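Local coordinates for possible MarR-transcriptional regulator (Streptomyces coelicolor, PDB 4B8X), which probably binds DNA as a MarR-family winged-helix transcriptional regulator, although its specific biological role is unknown, at residues L20-V24 / M115-L119; Y38-V42 / V105-T109; S49-M54 / T93-I97. Numbering follows the deposited sequence.

Contact 2, buried and the nearest of the three to the centre of the chain, packs helix 35-45 against helix 99-114; contacts 1 and 3 are only partly buried and lie on opposite sides of that centre, their own centres about 27 Å apart. Contact 1 sets helix 5-28 against the loop after helix 99-114, at the second subunit; it has no hydrogen bond across it and rests on van der Waals packing. Contact 3 joins two strands through backbone hydrogen bonds in the three-stranded sheet of the winged-helix domain. Contact 2 combines apolar packing with one hydroxyl pair. It meets both neighbours: Y38 OH lies 4.2 Å from F117 CZ of contact 1, and L41 CD2 3.8 Å from I97 CD1 of contact 3.

Contact 1: L20-V24 / M115-L119; sequences LLGEV and MDFGL
Residues 20-24 are a turn in the C-terminal part of helix 5-28, with V24 N bonded to L20 O at 2.9 Å. Residues 115-119 wind around the end of helix 99-114. M115 leaves helical geometry (phi/psi -105/17), then D116 (52/35), F117 (53/30) and G118 (89/2) all have positive phi before L119 returns to -115/15. D116 is the C-prime residue of a Schellman motif, in which F117 N reaches back to L112 O; G118 N to M115 O (3.0 Å) and L119 N to D116 O (2.9 Å) tighten the turn. L20 CA lies 5.6 Å from G118 CA, and V24 CA 6.2 Å from F117 CA. The main bump is L20 (mt), which fills the hollow over G118: its CD2 lies 3.5 Å from G118 O and 3.7 Å from F117 O, while L20 CD1 meets L119 CD2 at 3.9 Å. A CB on G118 would fall 2.8 Å from L20 CD2 and jam against F117 O. V24 (m) is the second bump, its CG1 3.8 Å from F117 O and 4.3 Å from F117 CD2. M115 (ppp) curls its methyl over the helix, placing CE 4.1 Å from E23 OE1 and 4.5 Å from V24 CG1. In the second subunit, I13 packs on L20, I10 on V24 and S6 on F117 and L119, so this is a helix-end loop docked on helix 5-28 within the dimer interface. Buried F117 O has no partner in the model, and no directional bond crosses: van der Waals packing of methyls on each other and on carbonyl oxygens joins the segments.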
# COMPACT_ATOMS: atom_id res chain seq x y z
N LEU A 20 -7.71 -2.68 3.43
CA LEU A 20 -8.53 -1.49 3.31
C LEU A 20 -8.60 -0.99 1.87
O LEU A 20 -9.67 -0.57 1.41
CB LEU A 20 -8.02 -0.39 4.25
CG LEU A 20 -8.14 -0.72 5.73
CD1 LEU A 20 -7.54 0.42 6.55
CD2 LEU A 20 -9.56 -1.00 6.14
N LEU A 21 -7.48 -1.01 1.15
CA LEU A 21 -7.50 -0.56 -0.23
C LEU A 21 -8.49 -1.40 -1.04
O LEU A 21 -9.23 -0.86 -1.87
CB LEU A 21 -6.11 -0.61 -0.85
CG LEU A 21 -6.00 -0.11 -2.28
CD1 LEU A 21 -6.43 1.36 -2.38
CD2 LEU A 21 -4.59 -0.32 -2.80
N GLY A 22 -8.51 -2.72 -0.87
CA GLY A 22 -9.46 -3.54 -1.59
C GLY A 22 -10.89 -3.11 -1.32
O GLY A 22 -11.70 -3.02 -2.24
N GLU A 23 -11.22 -2.85 -0.06
CA GLU A 23 -12.56 -2.44 0.32
C GLU A 23 -12.95 -1.09 -0.27
O GLU A 23 -14.04 -0.94 -0.83
CB GLU A 23 -12.73 -2.42 1.85
CG GLU A 23 -12.76 -3.81 2.50
CD GLU A 23 -14.14 -4.47 2.52
OE1 GLU A 23 -15.17 -3.78 2.66
OE2 GLU A 23 -14.19 -5.71 2.40
N VAL A 24 -12.09 -0.09 -0.14
CA VAL A 24 -12.44 1.25 -0.63
C VAL A 24 -12.36 1.34 -2.15
O VAL A 24 -13.18 2.06 -2.74
CB VAL A 24 -11.64 2.39 0.06
CG1 VAL A 24 -11.95 2.39 1.54
CG2 VAL A 24 -10.13 2.32 -0.19
N MET A 115 -19.63 3.12 5.06
CA MET A 115 -18.89 1.91 5.42
C MET A 115 -17.60 2.16 6.20
O MET A 115 -16.79 1.27 6.38
CB MET A 115 -18.63 1.00 4.20
CG MET A 115 -18.05 1.63 2.93
SD MET A 115 -16.29 1.93 3.02
CE MET A 115 -15.65 0.26 2.89
N ASP A 116 -17.46 3.37 6.74
CA ASP A 116 -16.35 3.75 7.61
C ASP A 116 -14.99 3.46 7.02
O ASP A 116 -14.06 3.10 7.73
CB ASP A 116 -16.42 3.07 8.99
CG ASP A 116 -17.49 3.62 9.82
OD1 ASP A 116 -17.41 4.80 10.16
OD2 ASP A 116 -18.39 2.83 10.16
N PHE A 117 -14.87 3.63 5.71
CA PHE A 117 -13.59 3.41 5.03
C PHE A 117 -12.99 2.03 5.36
O PHE A 117 -11.78 1.86 5.30
CB PHE A 117 -12.58 4.55 5.33
CG PHE A 117 -12.98 5.86 4.71
CD1 PHE A 117 -13.91 6.69 5.31
CD2 PHE A 117 -12.41 6.24 3.50
CE1 PHE A 117 -14.26 7.89 4.70
CE2 PHE A 117 -12.73 7.44 2.91
CZ PHE A 117 -13.66 8.26 3.51
N GLY A 118 -13.85 1.04 5.61
CA GLY A 118 -13.37 -0.31 5.87
C GLY A 118 -13.05 -0.63 7.33
O GLY A 118 -12.66 -1.76 7.64
N LEU A 119 -13.28 0.32 8.22
CA LEU A 119 -12.81 0.22 9.61
C LEU A 119 -13.96 0.15 10.61
O LEU A 119 -13.73 0.28 11.80
CB LEU A 119 -11.90 1.42 9.94
CG LEU A 119 -10.53 1.35 9.23
CD1 LEU A 119 -9.82 2.69 9.20
CD2 LEU A 119 -9.64 0.30 9.87

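Contact 2: Y38-V42 / V105-T109; sequences YEALV and VEAAT
Both segments are regular helix; their axes approach to 10.4 Å and cross at -118°, with L41 CA and V105 CA the nearest pair at 6.5 Å. V105 (chi1 76°, p) leads, its CB directed toward helix 35-45. Its CG2 sits among three side chains, 3.6 Å from V42 CG2, 3.7 Å from Y38 CE1 and 3.8 Å from L41 CB. One turn on, the small A108 leaves room for the tyrosine ring, its CB 3.9 Å from Y38 CD1. T109 (m) closes the row: T109 OG1 meets Y38 OH in a 2.7 Å hydrogen bond near the plane of the ring, and the same OG1 is hydrogen-bonded at 2.8 Å to V105 O of its own helix. Y38 takes chi1 166° (t), which carries its hydroxyl across to T109. L41 also packs on L75 of helix 65-77. This steep helix-helix crossing belongs to the core of the MarR fold, where a helix of the winged helix-turn-helix domain meets the long helix after the wing.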
# COMPACT_ATOMS: atom_id res chain seq x y z
N TYR A 38 -9.98 9.05 -6.48
CA TYR A 38 -10.86 9.66 -5.50
C TYR A 38 -10.08 10.64 -4.64
O TYR A 38 -10.54 11.76 -4.42
CB TYR A 38 -11.52 8.55 -4.66
CG TYR A 38 -12.19 9.08 -3.42
CD1 TYR A 38 -13.45 9.65 -3.49
CD2 TYR A 38 -11.56 9.02 -2.19
CE1 TYR A 38 -14.05 10.17 -2.37
CE2 TYR A 38 -12.13 9.54 -1.05
CZ TYR A 38 -13.38 10.10 -1.14
OH TYR A 38 -13.95 10.60 -0.01
N GLU A 39 -8.91 10.24 -4.16
CA GLU A 39 -8.14 11.10 -3.28
C GLU A 39 -7.74 12.39 -3.99
O GLU A 39 -7.69 13.46 -3.39
CB GLU A 39 -6.90 10.39 -2.77
CG GLU A 39 -7.18 9.21 -1.84
CD GLU A 39 -5.91 8.40 -1.53
OE1 GLU A 39 -5.30 7.75 -2.43
OE2 GLU A 39 -5.53 8.42 -0.37
N ALA A 40 -7.42 12.30 -5.28
CA ALA A 40 -7.06 13.50 -6.04
C ALA A 40 -8.25 14.48 -6.14
O ALA A 40 -8.09 15.71 -6.00
CB ALA A 40 -6.55 13.13 -7.42
N LEU A 41 -9.45 13.95 -6.40
CA LEU A 41 -10.64 14.78 -6.45
C LEU A 41 -10.88 15.45 -5.10
O LEU A 41 -11.21 16.64 -5.04
CB LEU A 41 -11.88 14.00 -6.83
CG LEU A 41 -11.93 13.47 -8.27
CD1 LEU A 41 -13.12 12.56 -8.48
CD2 LEU A 41 -11.98 14.63 -9.25
N VAL A 42 -10.77 14.71 -3.99
CA VAL A 42 -11.01 15.30 -2.68
C VAL A 42 -10.00 16.45 -2.47
O VAL A 42 -10.38 17.51 -1.98
CB VAL A 42 -10.87 14.25 -1.55
CG1 VAL A 42 -10.92 14.96 -0.20
CG2 VAL A 42 -11.96 13.22 -1.66
N VAL A 105 -17.50 13.11 -6.47
CA VAL A 105 -16.76 12.93 -5.24
C VAL A 105 -17.71 13.06 -4.02
O VAL A 105 -17.51 12.37 -3.03
CB VAL A 105 -15.50 13.83 -5.21
CG1 VAL A 105 -15.88 15.28 -4.91
CG2 VAL A 105 -14.48 13.33 -4.20
N GLU A 106 -18.76 13.89 -4.10
CA GLU A 106 -19.79 13.96 -3.05
C GLU A 106 -20.44 12.58 -2.83
O GLU A 106 -20.60 12.11 -1.71
CB GLU A 106 -20.88 14.99 -3.42
CG GLU A 106 -22.05 15.07 -2.44
CD GLU A 106 -23.21 15.95 -2.91
OE1 GLU A 106 -23.45 16.06 -4.13
OE2 GLU A 106 -23.91 16.52 -2.04
N ALA A 107 -20.85 11.97 -3.92
CA ALA A 107 -21.51 10.68 -3.87
C ALA A 107 -20.57 9.59 -3.35
O ALA A 107 -20.97 8.77 -2.51
CB ALA A 107 -22.08 10.32 -5.24
N ALA A 108 -19.34 9.58 -3.86
CA ALA A 108 -18.38 8.56 -3.42
C ALA A 108 -18.05 8.72 -1.93
O ALA A 108 -17.94 7.73 -1.21
CB ALA A 108 -17.13 8.66 -4.29
N THR A 109 -17.88 9.96 -1.47
CA THR A 109 -17.62 10.21 -0.06
C THR A 109 -18.75 9.71 0.84
O THR A 109 -18.49 9.10 1.88
CB THR A 109 -17.31 11.68 0.21
OG1 THR A 109 -16.15 12.03 -0.55
CG2 THR A 109 -17.09 11.97 1.71

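Contact 3: S49-M54 / T93-I97; sequences SGELPM and TLATI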
# COMPACT_ATOMS: atom_id res chain seq x y z
N SER A 49 -10.49 27.57 -5.69
CA SER A 49 -11.08 27.45 -7.03
C SER A 49 -11.12 26.03 -7.58
O SER A 49 -11.35 25.81 -8.77
CB SER A 49 -10.37 28.37 -8.02
OG SER A 49 -10.41 29.71 -7.59
N GLY A 50 -10.89 25.05 -6.73
CA GLY A 50 -10.87 23.67 -7.16
C GLY A 50 -9.72 23.31 -8.08
O GLY A 50 -9.81 22.32 -8.81
N GLU A 51 -8.62 24.07 -7.96
CA GLU A 51 -7.50 23.97 -8.90
C GLU A 51 -6.17 23.81 -8.16
O GLU A 51 -5.95 24.41 -7.12
CB GLU A 51 -7.47 25.21 -9.84
CG GLU A 51 -6.94 26.48 -9.16
CD GLU A 51 -6.61 27.65 -10.10
OE1 GLU A 51 -7.33 27.87 -11.08
OE2 GLU A 51 -5.62 28.36 -9.83
N LEU A 52 -5.29 22.99 -8.72
CA LEU A 52 -3.91 22.87 -8.22
C LEU A 52 -2.96 22.58 -9.36
O LEU A 52 -3.32 21.86 -10.30
CB LEU A 52 -3.77 21.71 -7.24
CG LEU A 52 -4.10 21.92 -5.77
CD1 LEU A 52 -3.65 20.63 -5.07
CD2 LEU A 52 -3.44 23.14 -5.14
N PRO A 53 -1.72 23.06 -9.26
CA PRO A 53 -0.71 22.60 -10.21
C PRO A 53 -0.45 21.10 -10.03
O PRO A 53 -0.49 20.59 -8.90
CB PRO A 53 0.53 23.40 -9.84
CG PRO A 53 0.03 24.57 -9.05
CD PRO A 53 -1.18 24.07 -8.33
N MET A 54 -0.16 20.41 -11.12
CA MET A 54 0.06 18.98 -11.04
C MET A 54 1.28 18.65 -10.15
O MET A 54 1.27 17.62 -9.46
CB MET A 54 0.09 18.36 -12.45
CG MET A 54 -1.27 18.42 -13.14
SD MET A 54 -1.30 17.86 -14.85
CE MET A 54 -0.87 16.14 -14.61
N THR A 93 1.20 22.75 -15.34
CA THR A 93 -0.17 22.50 -15.75
C THR A 93 -1.05 22.51 -14.53
O THR A 93 -0.69 21.95 -13.50
CB THR A 93 -0.31 21.12 -16.41
OG1 THR A 93 0.55 21.04 -17.54
CG2 THR A 93 -1.75 20.85 -16.86
N LEU A 94 -2.20 23.18 -14.65
CA LEU A 94 -3.21 23.20 -13.59
C LEU A 94 -4.32 22.18 -13.88
O LEU A 94 -4.80 22.06 -15.01
CB LEU A 94 -3.86 24.58 -13.55
CG LEU A 94 -3.00 25.77 -13.16
CD1 LEU A 94 -3.85 27.03 -13.27
CD2 LEU A 94 -2.44 25.61 -11.76
N ALA A 95 -4.71 21.45 -12.84
CA ALA A 95 -5.86 20.56 -12.87
C ALA A 95 -7.00 21.19 -12.06
O ALA A 95 -6.76 21.62 -10.94
CB ALA A 95 -5.50 19.19 -12.32
N THR A 96 -8.21 21.25 -12.62
CA THR A 96 -9.36 21.88 -11.98
C THR A 96 -10.52 20.89 -11.97
O THR A 96 -10.86 20.33 -13.00
CB THR A 96 -9.79 23.15 -12.75
OG1 THR A 96 -8.65 24.01 -12.95
CG2 THR A 96 -10.89 23.87 -12.00
N ILE A 97 -11.14 20.69 -10.80
CA ILE A 97 -12.30 19.80 -10.73
C ILE A 97 -13.50 20.45 -11.40
O ILE A 97 -13.74 21.65 -11.23
CB ILE A 97 -12.59 19.40 -9.26
CG1 ILE A 97 -13.59 18.25 -9.18
CG2 ILE A 97 -13.03 20.62 -8.44
CD1 ILE A 97 -13.71 17.68 -7.78
O HOH W 1 -13.53 24.06 -9.75
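M54 lays its side chain across the start of strand 93-97, with SD 3.6 Å from T93 CG2 and CG 4.4 Å from A95 CB; its side chain also touches V68, T69 and V72 of helix 65-77. The strands run antiparallel, their axes 4.5 Å apart at closest. L52 and A95 form the hydrogen-bonded pair (L52 N to A95 O 3.0 Å, A95 N to L52 O 2.9 Å), flanked by I97 N to G50 O and M54 N to T93 O, both 2.9 Å. Between these bonds lie the non-hydrogen-bonded pairs E51-T96 and P53-L94, each 4.2 Å apart at CA. L52 and A95 share the sheet face turned to the helices, with L52 on L43 and L44 and A95 on V72. The other face carries E51 CB over T96 OG1 (3.5 Å) and P53 CG against L94 CD2 (3.8 Å). G50 has positive phi and sits so near I97 that a CB would come 2.9 Å from I97 CG2. Beyond it, a water lies within hydrogen-bonding distance of both S49 O (3.0 Å) and I97 O (2.8 Å). P53 ends the strand and is the N-cap of helix 54-61. With strand 81-85 on the far edge of 93-97, this is the three-stranded sheet of a winged helix-turn-helix domain, whose wing is the 81-85/93-97 hairpin.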